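Local coordinates for protein orotidine 5'-phosphate decarboxylase (Methanocaldococcus jannaschii, PDB 4LUI) that probably catalyses the decarboxylation of orotidine 5'-monophosphate to uridine 5'-monophosphate, the last step of de novo UMP synthesis, at residues K23-A36 with V43-L56. Sequence-based numbering, arbitrary orientation.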
ATOM      1  N   LYS B  23       7.093 -18.464 -15.790  1.00 17.29           N
ATOM      2  CA  LYS B  23       6.850 -19.050 -14.484  1.00 17.14           C
ATOM      3  C   LYS B  23       5.390 -18.827 -14.079  1.00 18.49           C
ATOM      4  O   LYS B  23       4.758 -17.872 -14.518  1.00 16.78           O
ATOM      5  CB  LYS B  23       7.791 -18.427 -13.456  1.00 17.78           C
ATOM      6  CG  LYS B  23       9.253 -18.834 -13.688  1.00 18.55           C
ATOM      7  CD  LYS B  23      10.191 -18.207 -12.676  1.00 23.78           C
ATOM      8  CE  LYS B  23      10.643 -16.832 -13.110  1.00 22.29           C
ATOM      9  NZ  LYS B  23      11.738 -16.320 -12.225  1.00 25.95           N
ATOM     10  N   LEU B  24       4.855 -19.721 -13.254  1.00 15.08           N
ATOM     11  CA  LEU B  24       3.486 -19.586 -12.781  1.00 14.35           C
ATOM     12  C   LEU B  24       3.472 -19.023 -11.365  1.00 14.34           C
ATOM     13  O   LEU B  24       4.055 -19.608 -10.449  1.00 15.06           O
ATOM     14  CB  LEU B  24       2.773 -20.942 -12.819  1.00 12.97           C
ATOM     15  CG  LEU B  24       1.376 -20.984 -12.205  1.00 13.44           C
ATOM     16  CD1 LEU B  24       0.426 -20.059 -12.965  1.00 16.60           C
ATOM     17  CD2 LEU B  24       0.852 -22.421 -12.214  1.00 16.63           C
ATOM     18  N   MET B  25       2.812 -17.881 -11.192  1.00 11.57           N
ATOM     19  CA  MET B  25       2.725 -17.224  -9.896  1.00 12.11           C
ATOM     20  C   MET B  25       1.295 -17.287  -9.412  1.00 13.11           C
ATOM     21  O   MET B  25       0.389 -16.819 -10.097  1.00 13.87           O
ATOM     22  CB  MET B  25       3.179 -15.760  -9.996  1.00 12.87           C
ATOM     23  CG  MET B  25       3.081 -15.009  -8.663  1.00 13.59           C
ATOM     24  SD  MET B  25       3.590 -13.283  -8.819  1.00 16.05           S
ATOM     25  CE  MET B  25       5.330 -13.479  -9.152  1.00 19.23           C
ATOM     26  N   LEU B  26       1.090 -17.872  -8.235  1.00 12.48           N
ATOM     27  CA  LEU B  26      -0.243 -17.929  -7.644  1.00 11.53           C
ATOM     28  C   LEU B  26      -0.534 -16.661  -6.855  1.00 11.29           C
ATOM     29  O   LEU B  26       0.235 -16.317  -5.951  1.00 12.23           O
ATOM     30  CB  LEU B  26      -0.360 -19.158  -6.712  1.00 11.85           C
ATOM     31  CG  LEU B  26      -1.643 -19.237  -5.863  1.00 12.94           C
ATOM     32  CD1 LEU B  26      -2.877 -19.323  -6.757  1.00 16.28           C
ATOM     33  CD2 LEU B  26      -1.593 -20.412  -4.879  1.00 17.70           C
ATOM     34  N   ALA B  27      -1.630 -15.974  -7.189  1.00 13.57           N
ATOM     35  CA  ALA B  27      -2.098 -14.859  -6.369  1.00 11.27           C
ATOM     36  C   ALA B  27      -2.962 -15.445  -5.259  1.00 12.50           C
ATOM     37  O   ALA B  27      -4.118 -15.815  -5.485  1.00 13.38           O
ATOM     38  CB  ALA B  27      -2.890 -13.825  -7.213  1.00 10.80           C
ATOM     39  N   LEU B  28      -2.395 -15.551  -4.061  1.00 12.07           N
ATOM     40  CA  LEU B  28      -3.032 -16.303  -2.987  1.00 13.70           C
ATOM     41  C   LEU B  28      -3.933 -15.376  -2.195  1.00 17.23           C
ATOM     42  O   LEU B  28      -3.665 -15.055  -1.038  1.00 16.01           O
ATOM     43  CB  LEU B  28      -1.973 -16.928  -2.082  1.00 12.05           C
ATOM     44  CG  LEU B  28      -2.479 -17.848  -0.968  1.00 16.01           C
ATOM     45  CD1 LEU B  28      -3.329 -18.965  -1.544  1.00 23.42           C
ATOM     46  CD2 LEU B  28      -1.306 -18.409  -0.193  1.00 19.38           C
ATOM     47  N   ASP B  29      -5.015 -14.947  -2.828  1.00 12.82           N
ATOM     48  CA  ASP B  29      -5.860 -13.906  -2.257  1.00 17.13           C
ATOM     49  C   ASP B  29      -7.014 -14.503  -1.453  1.00 20.10           C
ATOM     50  O   ASP B  29      -8.184 -14.418  -1.837  1.00 22.26           O
ATOM     51  CB  ASP B  29      -6.357 -12.984  -3.364  1.00 13.82           C
ATOM     52  CG  ASP B  29      -5.225 -12.248  -4.051  1.00 19.55           C
ATOM     53  OD1 ASP B  29      -4.208 -11.960  -3.380  1.00 19.53           O
ATOM     54  OD2 ASP B  29      -5.347 -11.973  -5.263  1.00 18.67           O
ATOM     55  N   VAL B  30      -6.663 -15.145  -0.344  1.00 15.23           N
ATOM     56  CA  VAL B  30      -7.650 -15.622   0.616  1.00 13.75           C
ATOM     57  C   VAL B  30      -7.431 -14.842   1.911  1.00 13.04           C
ATOM     58  O   VAL B  30      -6.396 -14.214   2.086  1.00 19.45           O
ATOM     59  CB  VAL B  30      -7.539 -17.137   0.848  1.00 22.53           C
ATOM     60  CG1 VAL B  30      -7.820 -17.878  -0.446  1.00 19.65           C
ATOM     61  CG2 VAL B  30      -6.157 -17.495   1.378  1.00 22.25           C
ATOM     62  N   LEU B  31      -8.422 -14.836   2.791  1.00 16.47           N
ATOM     63  CA  LEU B  31      -8.311 -14.078   4.033  1.00 17.60           C
ATOM     64  C   LEU B  31      -7.883 -14.944   5.200  1.00 18.89           C
ATOM     65  O   LEU B  31      -7.276 -14.460   6.153  1.00 24.56           O
ATOM     66  CB  LEU B  31      -9.648 -13.435   4.369  1.00 16.15           C
ATOM     67  CG  LEU B  31     -10.211 -12.421   3.375  1.00 20.38           C
ATOM     68  CD1 LEU B  31     -11.580 -11.976   3.846  1.00 26.47           C
ATOM     69  CD2 LEU B  31      -9.283 -11.224   3.241  1.00 22.35           C
ATOM     70  N   ASP B  32      -8.212 -16.225   5.124  1.00 18.57           N
ATOM     71  CA  ASP B  32      -8.009 -17.133   6.240  1.00 20.28           C
ATOM     72  C   ASP B  32      -6.659 -17.839   6.145  1.00 24.49           C
ATOM     73  O   ASP B  32      -6.312 -18.412   5.107  1.00 17.57           O
ATOM     74  CB  ASP B  32      -9.142 -18.149   6.270  1.00 22.35           C
ATOM     75  CG  ASP B  32      -8.963 -19.182   7.346  1.00 31.92           C
ATOM     76  OD1 ASP B  32      -9.334 -18.906   8.506  1.00 38.92           O
ATOM     77  OD2 ASP B  32      -8.450 -20.271   7.029  1.00 29.51           O
ATOM     78  N   ARG B  33      -5.894 -17.808   7.232  1.00 29.21           N
ATOM     79  CA  ARG B  33      -4.527 -18.310   7.165  1.00 31.97           C
ATOM     80  C   ARG B  33      -4.470 -19.830   7.021  1.00 27.35           C
ATOM     81  O   ARG B  33      -3.579 -20.339   6.339  1.00 24.47           O
ATOM     82  CB  ARG B  33      -3.673 -17.817   8.338  1.00 38.38           C
ATOM     83  CG  ARG B  33      -3.939 -18.518   9.644  1.00 37.72           C
ATOM     84  CD  ARG B  33      -3.075 -17.956  10.767  1.00 37.66           C
ATOM     85  NE  ARG B  33      -1.654 -18.269  10.625  1.00 28.96           N
ATOM     86  CZ  ARG B  33      -1.127 -19.470  10.840  1.00 34.74           C
ATOM     87  NH1 ARG B  33      -1.902 -20.489  11.184  1.00 37.06           N
ATOM     88  NH2 ARG B  33       0.177 -19.659  10.704  1.00 39.82           N
ATOM     89  N   ASP B  34      -5.422 -20.541   7.630  1.00 27.08           N
ATOM     90  CA  ASP B  34      -5.513 -22.000   7.496  1.00 21.62           C
ATOM     91  C   ASP B  34      -5.751 -22.375   6.035  1.00 22.18           C
ATOM     92  O   ASP B  34      -5.107 -23.280   5.494  1.00 21.40           O
ATOM     93  CB  ASP B  34      -6.658 -22.574   8.342  1.00 29.43           C
ATOM     94  CG  ASP B  34      -6.427 -22.425   9.836  1.00 37.26           C
ATOM     95  OD1 ASP B  34      -5.268 -22.191  10.248  1.00 34.94           O
ATOM     96  OD2 ASP B  34      -7.414 -22.556  10.597  1.00 39.28           O
ATOM     97  N   ARG B  35      -6.690 -21.678   5.406  1.00 21.60           N
ATOM     98  CA  ARG B  35      -6.995 -21.919   4.002  1.00 22.72           C
ATOM     99  C   ARG B  35      -5.766 -21.646   3.138  1.00 16.66           C
ATOM    100  O   ARG B  35      -5.454 -22.411   2.229  1.00 16.41           O
ATOM    101  CB  ARG B  35      -8.161 -21.038   3.559  1.00 21.84           C
ATOM    102  CG  ARG B  35      -8.538 -21.173   2.097  1.00 22.68           C
ATOM    103  CD  ARG B  35      -9.097 -22.549   1.759  1.00 25.86           C
ATOM    104  NE  ARG B  35      -9.467 -22.627   0.341  1.00 26.59           N
ATOM    105  CZ  ARG B  35      -9.669 -23.760  -0.323  1.00 28.00           C
ATOM    106  NH1 ARG B  35      -9.541 -24.930   0.291  1.00 28.04           N
ATOM    107  NH2 ARG B  35      -9.988 -23.725  -1.611  1.00 31.35           N
ATOM    108  N   ALA B  36      -5.078 -20.543   3.428  1.00 14.75           N
ATOM    109  CA  ALA B  36      -3.879 -20.163   2.690  1.00 13.64           C
ATOM    110  C   ALA B  36      -2.834 -21.265   2.797  1.00 17.83           C
ATOM    111  O   ALA B  36      -2.214 -21.651   1.810  1.00 17.41           O
ATOM    112  CB  ALA B  36      -3.325 -18.843   3.220  1.00 14.34           C
ATOM    113  N   VAL B  43      -0.497 -26.920  -3.807  1.00 20.03           N
ATOM    114  CA  VAL B  43      -0.060 -26.470  -5.141  1.00 17.57           C
ATOM    115  C   VAL B  43       1.456 -26.346  -5.325  1.00 22.66           C
ATOM    116  O   VAL B  43       1.918 -26.054  -6.425  1.00 20.38           O
ATOM    117  CB  VAL B  43      -0.683 -25.115  -5.521  1.00 16.41           C
ATOM    118  CG1 VAL B  43      -2.196 -25.145  -5.296  1.00 18.29           C
ATOM    119  CG2 VAL B  43      -0.026 -23.989  -4.721  1.00 16.34           C
ATOM    120  N   LYS B  44       2.223 -26.596  -4.267  1.00 22.60           N
ATOM    121  CA  LYS B  44       3.656 -26.271  -4.258  1.00 21.40           C
ATOM    122  C   LYS B  44       4.476 -26.901  -5.392  1.00 22.40           C
ATOM    123  O   LYS B  44       5.486 -26.342  -5.811  1.00 29.05           O
ATOM    124  CB  LYS B  44       4.275 -26.623  -2.903  1.00 26.61           C
ATOM    125  CG  LYS B  44       4.147 -28.087  -2.543  1.00 26.75           C
ATOM    126  CD  LYS B  44       4.724 -28.402  -1.170  1.00 32.05           C
ATOM    127  CE  LYS B  44       4.674 -29.899  -0.905  1.00 42.85           C
ATOM    128  NZ  LYS B  44       5.283 -30.270   0.403  1.00 50.95           N
ATOM    129  N   ASP B  45       4.043 -28.051  -5.896  1.00 23.73           N
ATOM    130  CA  ASP B  45       4.796 -28.738  -6.943  1.00 26.77           C
ATOM    131  C   ASP B  45       4.524 -28.193  -8.349  1.00 27.03           C
ATOM    132  O   ASP B  45       5.194 -28.579  -9.309  1.00 28.33           O
ATOM    133  CB  ASP B  45       4.509 -30.245  -6.919  1.00 28.10           C
ATOM    134  CG  ASP B  45       5.023 -30.923  -5.664  1.00 31.84           C
ATOM    135  OD1 ASP B  45       6.034 -30.463  -5.096  1.00 33.07           O
ATOM    136  OD2 ASP B  45       4.416 -31.934  -5.251  1.00 40.41           O
ATOM    137  N   TYR B  46       3.542 -27.309  -8.479  1.00 18.06           N
ATOM    138  CA  TYR B  46       3.165 -26.796  -9.795  1.00 17.85           C
ATOM    139  C   TYR B  46       3.361 -25.297  -9.962  1.00 22.82           C
ATOM    140  O   TYR B  46       3.486 -24.805 -11.082  1.00 28.66           O
ATOM    141  CB  TYR B  46       1.715 -27.154 -10.103  1.00 20.37           C
ATOM    142  CG  TYR B  46       1.536 -28.629 -10.280  1.00 22.43           C
ATOM    143  CD1 TYR B  46       1.980 -29.260 -11.431  1.00 22.81           C
ATOM    144  CD2 TYR B  46       0.958 -29.400  -9.285  1.00 26.23           C
ATOM    145  CE1 TYR B  46       1.831 -30.627 -11.594  1.00 24.27           C
ATOM    146  CE2 TYR B  46       0.806 -30.762  -9.439  1.00 31.02           C
ATOM    147  CZ  TYR B  46       1.243 -31.370 -10.593  1.00 28.93           C
ATOM    148  OH  TYR B  46       1.087 -32.726 -10.746  1.00 37.12           O
ATOM    149  N   VAL B  47       3.380 -24.565  -8.856  1.00 20.33           N
ATOM    150  CA  VAL B  47       3.577 -23.126  -8.934  1.00 17.66           C
ATOM    151  C   VAL B  47       5.042 -22.796  -8.735  1.00 20.22           C
ATOM    152  O   VAL B  47       5.768 -23.534  -8.069  1.00 22.52           O
ATOM    153  CB  VAL B  47       2.712 -22.360  -7.896  1.00 18.65           C
ATOM    154  CG1 VAL B  47       1.252 -22.726  -8.067  1.00 20.25           C
ATOM    155  CG2 VAL B  47       3.180 -22.664  -6.469  1.00 21.20           C
ATOM    156  N   ASP B  48       5.480 -21.690  -9.327  1.00 15.95           N
ATOM    157  CA  ASP B  48       6.874 -21.280  -9.216  1.00 15.07           C
ATOM    158  C   ASP B  48       7.026 -20.167  -8.188  1.00 14.80           C
ATOM    159  O   ASP B  48       8.114 -19.957  -7.647  1.00 18.72           O
ATOM    160  CB  ASP B  48       7.401 -20.814 -10.573  1.00 17.31           C
ATOM    161  CG  ASP B  48       7.372 -21.919 -11.594  1.00 21.71           C
ATOM    162  OD1 ASP B  48       8.143 -22.893 -11.425  1.00 24.03           O
ATOM    163  OD2 ASP B  48       6.573 -21.836 -12.548  1.00 19.63           O
ATOM    164  N   ALA B  49       5.932 -19.462  -7.924  1.00 15.55           N
ATOM    165  CA  ALA B  49       5.949 -18.353  -6.971  1.00 15.45           C
ATOM    166  C   ALA B  49       4.590 -18.183  -6.319  1.00 14.22           C
ATOM    167  O   ALA B  49       3.570 -18.565  -6.885  1.00 14.85           O
ATOM    168  CB  ALA B  49       6.365 -17.047  -7.661  1.00 17.23           C
ATOM    169  N   ILE B  50       4.585 -17.599  -5.126  1.00 13.62           N
ATOM    170  CA  ILE B  50       3.342 -17.297  -4.425  1.00 11.50           C
ATOM    171  C   ILE B  50       3.328 -15.814  -4.091  1.00 11.22           C
ATOM    172  O   ILE B  50       4.298 -15.303  -3.520  1.00 15.56           O
ATOM    173  CB  ILE B  50       3.213 -18.123  -3.132  1.00 13.57           C
ATOM    174  CG1 ILE B  50       3.204 -19.624  -3.466  1.00 18.67           C
ATOM    175  CG2 ILE B  50       1.937 -17.732  -2.373  1.00 18.06           C
ATOM    176  CD1 ILE B  50       3.252 -20.525  -2.271  1.00 31.08           C
ATOM    177  N   LYS B  51       2.248 -15.127  -4.465  1.00 10.76           N
ATOM    178  CA  LYS B  51       2.096 -13.694  -4.206  1.00 11.46           C
ATOM    179  C   LYS B  51       1.042 -13.490  -3.120  1.00 11.31           C
ATOM    180  O   LYS B  51      -0.092 -13.979  -3.234  1.00 11.38           O
ATOM    181  CB  LYS B  51       1.699 -12.965  -5.504  1.00  9.05           C
ATOM    182  CG  LYS B  51       1.625 -11.436  -5.404  1.00 13.27           C
ATOM    183  CD  LYS B  51       1.345 -10.760  -6.764  1.00 12.72           C
ATOM    184  CE  LYS B  51      -0.105 -10.932  -7.220  1.00 13.29           C
ATOM    185  NZ  LYS B  51      -1.080 -10.211  -6.348  1.00 14.90           N
ATOM    186  N   VAL B  52       1.418 -12.778  -2.064  1.00 13.79           N
ATOM    187  CA  VAL B  52       0.506 -12.522  -0.961  1.00 13.32           C
ATOM    188  C   VAL B  52       0.300 -11.024  -0.811  1.00  9.88           C
ATOM    189  O   VAL B  52       1.218 -10.229  -1.062  1.00 15.06           O
ATOM    190  CB  VAL B  52       1.004 -13.119   0.368  1.00 15.28           C
ATOM    191  CG1 VAL B  52       1.039 -14.655   0.293  1.00 13.83           C
ATOM    192  CG2 VAL B  52       2.356 -12.553   0.742  1.00 17.50           C
ATOM    193  N   GLY B  53      -0.903 -10.638  -0.414  1.00 12.95           N
ATOM    194  CA  GLY B  53      -1.203  -9.224  -0.262  1.00 11.41           C
ATOM    195  C   GLY B  53      -1.591  -8.856   1.152  1.00 11.29           C
ATOM    196  O   GLY B  53      -1.632  -9.699   2.043  1.00 14.23           O
ATOM    197  N   TYR B  54      -1.902  -7.577   1.353  1.00 11.27           N
ATOM    198  CA  TYR B  54      -2.311  -7.095   2.666  1.00 14.09           C
ATOM    199  C   TYR B  54      -3.552  -7.725   3.308  1.00 14.35           C
ATOM    200  O   TYR B  54      -3.576  -7.899   4.524  1.00 16.52           O
ATOM    201  CB  TYR B  54      -2.442  -5.570   2.653  1.00 10.53           C
ATOM    202  CG  TYR B  54      -1.106  -4.853   2.798  1.00 11.42           C
ATOM    203  CD1 TYR B  54      -0.236  -5.185   3.829  1.00 18.13           C
ATOM    204  CD2 TYR B  54      -0.738  -3.834   1.929  1.00 12.98           C
ATOM    205  CE1 TYR B  54       0.966  -4.533   3.993  1.00 17.18           C
ATOM    206  CE2 TYR B  54       0.476  -3.159   2.091  1.00 15.11           C
ATOM    207  CZ  TYR B  54       1.317  -3.529   3.128  1.00 14.26           C
ATOM    208  OH  TYR B  54       2.537  -2.905   3.322  1.00 18.83           O
ATOM    209  N   PRO B  55      -4.600  -8.025   2.516  1.00 13.68           N
ATOM    210  CA  PRO B  55      -5.763  -8.596   3.211  1.00 15.16           C
ATOM    211  C   PRO B  55      -5.431  -9.877   3.981  1.00 16.54           C
ATOM    212  O   PRO B  55      -5.900 -10.052   5.115  1.00 18.97           O
ATOM    213  CB  PRO B  55      -6.759  -8.844   2.077  1.00 16.77           C
ATOM    214  CG  PRO B  55      -6.384  -7.771   1.042  1.00 15.31           C
ATOM    215  CD  PRO B  55      -4.886  -7.735   1.095  1.00 12.81           C
ATOM    216  N   LEU B  56      -4.604 -10.732   3.393  1.00 16.57           N
ATOM    217  CA  LEU B  56      -4.181 -11.939   4.094  1.00 17.06           C
ATOM    218  C   LEU B  56      -3.232 -11.602   5.238  1.00 18.25           C
ATOM    219  O   LEU B  56      -3.416 -12.050   6.370  1.00 20.79           O
ATOM    220  CB  LEU B  56      -3.508 -12.909   3.134  1.00 16.01           C
ATOM    221  CG  LEU B  56      -2.903 -14.173   3.765  1.00 16.20           C
ATOM    222  CD1 LEU B  56      -3.963 -15.004   4.472  1.00 18.34           C
ATOM    223  CD2 LEU B  56      -2.193 -14.992   2.706  1.00 16.97           C
TER
HETATM  224  O   HOH W   1      -2.978 -12.441  -0.670  1.00 19.03           O
HETATM  225  O   HOH W   2      -1.684 -11.932  -4.144  1.00 17.33           O
HETATM  226  O   HOH W   3      -3.889 -10.173  -6.673  1.00 24.70           O
HETATM  227  O   HOH W   4      -7.474 -11.467   6.633  1.00 24.45           O
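Val43 CG2 meets Leu26 CD2 at 3.9 Å where helix 33-43 ends, within the first beta-alpha-beta unit of a TIM barrel whose parallel strands 23-27 and 49-53 lie side by side. Val47 CG1 touches both Leu24 CD2 and Leu26 CB on the helix-covered side of the sheet. Asp48 opens the pairing: its OD2 takes Leu24 N through the anti lone pair (2.8 Å, 172°), and CG, anti to its own carbonyl carbon (chi1 -62°), lies against Lys23 CB. Lys228 bridges to the same oxygen. An alanine here would probably leave Leu24 N and the Lys228 ammonium without their shared acceptor. Leu24 O is gripped twice, by Asp48 N and Ala49 N, while Ala49 CB packs on Met25 CG and CE inside the barrel. Ile50 CG2 faces the other way, beside Leu28 CD2. Lys51 N binds Leu26 O (2.8 Å), and its chain passes Met25 SD before bending at chi3 and chi4 over Ala27 CB. NZ pairs with Asp79, a predicted substrate-binding residue like Lys51 and Asp29. One water accepts from Lys51 NZ and donates to Lys51 O and Asp29 OD1; a second accepts from NZ and donates to Asp29 OD2. Leu56 sets CB 3.3 Å from the buried Val30 O and CD2 4.0 Å from Ala36 CB.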